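Local structure of Alpha/beta hydrolase (Streptomyces albidoflavus, 6KSU) at residues A171-N176 with G464-H469. The protein probably catalyses the release and head-to-tail macrolactamization of non-ribosomal peptides as a stand-alone cyclase related to penicillin-binding proteins. Numbering follows the deposited sequence.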
ATOM      1  N   ALA A 171       3.516 -17.642   3.014  1.00 37.20           N
ATOM      2  CA  ALA A 171       2.940 -16.978   1.849  1.00 30.44           C
ATOM      3  C   ALA A 171       2.736 -15.481   2.106  1.00 28.56           C
ATOM      4  O   ALA A 171       2.576 -15.033   3.242  1.00 27.14           O
ATOM      5  CB  ALA A 171       1.612 -17.628   1.454  1.00 31.10           C
ATOM      6  N   PHE A 172       2.697 -14.723   1.017  1.00 30.83           N
ATOM      7  CA  PHE A 172       2.374 -13.305   1.092  1.00 24.82           C
ATOM      8  C   PHE A 172       0.883 -13.116   1.367  1.00 25.56           C
ATOM      9  O   PHE A 172       0.039 -13.751   0.729  1.00 25.59           O
ATOM     10  CB  PHE A 172       2.768 -12.618  -0.208  1.00 27.31           C
ATOM     11  CG  PHE A 172       2.422 -11.148  -0.250  1.00 26.68           C
ATOM     12  CD1 PHE A 172       3.345 -10.192   0.182  1.00 18.85           C
ATOM     13  CD2 PHE A 172       1.182 -10.720  -0.705  1.00 23.89           C
ATOM     14  CE1 PHE A 172       3.050  -8.833   0.167  1.00 22.64           C
ATOM     15  CE2 PHE A 172       0.870  -9.338  -0.739  1.00 23.95           C
ATOM     16  CZ  PHE A 172       1.807  -8.397  -0.305  1.00 21.29           C
ATOM     17  N   SER A 173       0.558 -12.268   2.339  1.00 23.33           N
ATOM     18  CA  SER A 173      -0.810 -11.785   2.480  1.00 21.68           C
ATOM     19  C   SER A 173      -0.776 -10.359   3.018  1.00 21.45           C
ATOM     20  O   SER A 173      -0.274 -10.119   4.120  1.00 21.37           O
ATOM     21  CB  SER A 173      -1.646 -12.695   3.388  1.00 22.99           C
ATOM     22  OG  SER A 173      -2.990 -12.246   3.441  1.00 16.59           O
ATOM     23  N   TYR A 174      -1.325  -9.419   2.251  1.00 21.64           N
ATOM     24  CA  TYR A 174      -1.264  -8.016   2.641  1.00 21.01           C
ATOM     25  C   TYR A 174      -2.024  -7.801   3.943  1.00 21.02           C
ATOM     26  O   TYR A 174      -3.104  -8.360   4.144  1.00 20.07           O
ATOM     27  CB  TYR A 174      -1.847  -7.154   1.531  1.00 21.93           C
ATOM     28  CG  TYR A 174      -1.600  -5.673   1.657  1.00 20.86           C
ATOM     29  CD1 TYR A 174      -0.638  -5.034   0.863  1.00 23.64           C
ATOM     30  CD2 TYR A 174      -2.343  -4.894   2.536  1.00 22.37           C
ATOM     31  CE1 TYR A 174      -0.422  -3.652   0.947  1.00 21.85           C
ATOM     32  CE2 TYR A 174      -2.127  -3.492   2.622  1.00 25.92           C
ATOM     33  CZ  TYR A 174      -1.166  -2.893   1.828  1.00 19.47           C
ATOM     34  OH  TYR A 174      -0.957  -1.535   1.910  1.00 24.26           O
ATOM     35  N   SER A 175      -1.458  -6.985   4.831  1.00 19.19           N
ATOM     36  CA  SER A 175      -1.989  -6.883   6.191  1.00 22.96           C
ATOM     37  C   SER A 175      -1.738  -5.475   6.730  1.00 22.28           C
ATOM     38  O   SER A 175      -0.595  -5.101   6.990  1.00 22.13           O
ATOM     39  CB  SER A 175      -1.356  -7.951   7.096  1.00 20.10           C
ATOM     40  OG  SER A 175      -1.742  -7.778   8.448  1.00 19.14           O
ATOM     41  N   ASN A 176      -2.804  -4.687   6.869  1.00 23.95           N
ATOM     42  CA  ASN A 176      -2.702  -3.428   7.591  1.00 23.30           C
ATOM     43  C   ASN A 176      -2.354  -3.675   9.048  1.00 23.31           C
ATOM     44  O   ASN A 176      -1.584  -2.922   9.659  1.00 21.51           O
ATOM     45  CB  ASN A 176      -4.028  -2.660   7.480  1.00 21.67           C
ATOM     46  CG  ASN A 176      -4.287  -2.141   6.080  1.00 23.66           C
ATOM     47  OD1 ASN A 176      -3.429  -1.498   5.490  1.00 25.10           O
ATOM     48  ND2 ASN A 176      -5.460  -2.438   5.534  1.00 27.14           N
ATOM     49  N   GLY A 464      -5.857 -10.267  -5.256  1.00 24.22           N
ATOM     50  CA  GLY A 464      -5.625  -8.906  -4.769  1.00 28.07           C
ATOM     51  C   GLY A 464      -4.559  -8.833  -3.681  1.00 24.44           C
ATOM     52  O   GLY A 464      -4.619  -7.978  -2.797  1.00 27.70           O
ATOM     53  N   GLY A 465      -3.593  -9.753  -3.714  1.00 28.10           N
ATOM     54  CA  GLY A 465      -2.538  -9.823  -2.719  1.00 20.06           C
ATOM     55  C   GLY A 465      -2.963 -10.238  -1.326  1.00 21.18           C
ATOM     56  O   GLY A 465      -2.125 -10.232  -0.425  1.00 19.12           O
ATOM     57  N   ARG A 466      -4.227 -10.598  -1.100  1.00 22.56           N
ATOM     58  CA  ARG A 466      -4.619 -11.173   0.180  1.00 20.38           C
ATOM     59  C   ARG A 466      -4.719 -12.692   0.063  1.00 25.90           C
ATOM     60  O   ARG A 466      -5.035 -13.218  -1.003  1.00 24.17           O
ATOM     61  CB  ARG A 466      -5.964 -10.616   0.660  1.00 23.55           C
ATOM     62  CG  ARG A 466      -5.824  -9.356   1.509  1.00 32.69           C
ATOM     63  CD  ARG A 466      -5.667  -8.123   0.621  1.00 27.14           C
ATOM     64  NE  ARG A 466      -5.929  -6.877   1.334  1.00 37.35           N
ATOM     65  CZ  ARG A 466      -5.676  -5.671   0.832  1.00 38.84           C
ATOM     66  NH1 ARG A 466      -5.161  -5.580  -0.393  1.00 33.06           N
ATOM     67  NH2 ARG A 466      -5.923  -4.565   1.551  1.00 31.01           N
ATOM     68  N   ALA A 467      -4.422 -13.386   1.167  1.00 23.83           N
ATOM     69  CA  ALA A 467      -4.671 -14.812   1.311  1.00 22.29           C
ATOM     70  C   ALA A 467      -5.949 -15.011   2.115  1.00 25.19           C
ATOM     71  O   ALA A 467      -6.334 -14.178   2.936  1.00 24.93           O
ATOM     72  CB  ALA A 467      -3.510 -15.542   2.017  1.00 25.91           C
ATOM     73  N   MET A 468      -6.619 -16.120   1.855  1.00 25.72           N
ATOM     74  CA  MET A 468      -7.777 -16.522   2.638  1.00 28.08           C
ATOM     75  C   MET A 468      -7.580 -17.971   3.036  1.00 25.07           C
ATOM     76  O   MET A 468      -7.307 -18.811   2.177  1.00 29.22           O
ATOM     77  CB  MET A 468      -9.067 -16.329   1.838  1.00 29.81           C
ATOM     78  CG  MET A 468      -9.103 -14.969   1.145  1.00 33.96           C
ATOM     79  SD  MET A 468     -10.705 -14.234   0.835  1.00 40.32           S
ATOM     80  CE  MET A 468     -11.612 -14.598   2.319  1.00 35.27           C
ATOM     81  N   HIS A 469      -7.740 -18.258   4.324  1.00 21.29           N
ATOM     82  CA  HIS A 469      -7.461 -19.579   4.864  1.00 31.15           C
ATOM     83  C   HIS A 469      -8.657 -20.522   4.712  1.00 29.86           C
ATOM     84  O   HIS A 469      -9.744 -20.241   5.221  1.00 28.00           O
ATOM     85  CB  HIS A 469      -7.090 -19.455   6.344  1.00 34.62           C
ATOM     86  CG  HIS A 469      -6.527 -20.708   6.926  1.00 45.52           C
ATOM     87  ND1 HIS A 469      -6.444 -20.925   8.286  1.00 52.85           N
ATOM     88  CD2 HIS A 469      -6.010 -21.813   6.335  1.00 48.91           C
ATOM     89  CE1 HIS A 469      -5.898 -22.112   8.506  1.00 57.56           C
ATOM     90  NE2 HIS A 469      -5.628 -22.670   7.338  1.00 52.34           N
TER
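Arg466 lies alongside Tyr174, and following its side chain outward shows how a barrel strand can cover a tyrosine of the probable active site. Arg466 CB comes no closer than 4.4 Å to Ser173 OG. CG then passes the carbonyl O of Tyr174, and the chain bends at chi2 so that Arg466 CD meets Tyr174 CB at 4.0 Å. NE follows beside the same CB and forms a salt bridge with Asp140. The guanidinium and the phenol ring lie side by side, their planes 24° apart, and Tyr174 CD2 sits over one guanidinium face, 3.7 Å from Arg466 NH2. At the guanidinium edge NH1 makes a weak bond to Gly464 O. Two hydrogen bonds join the two segments: Tyr174 N gives to Gly465 O (2.9 Å), and Ala467 N gives nearly straight (169°) to Ser173 OG. That hydroxyl faces the strand because it stands anti to its own backbone N (chi1 -176°). Phe172 CE2 also approaches Gly465 O, at 3.1 Å. The C-terminal eight-stranded antiparallel barrel thus docks on segment 171-176; there Tyr174 and Asn176, near Ser83 and Lys86, are consistent with the SxxK and YxN motifs of a penicillin-binding-protein-type active site.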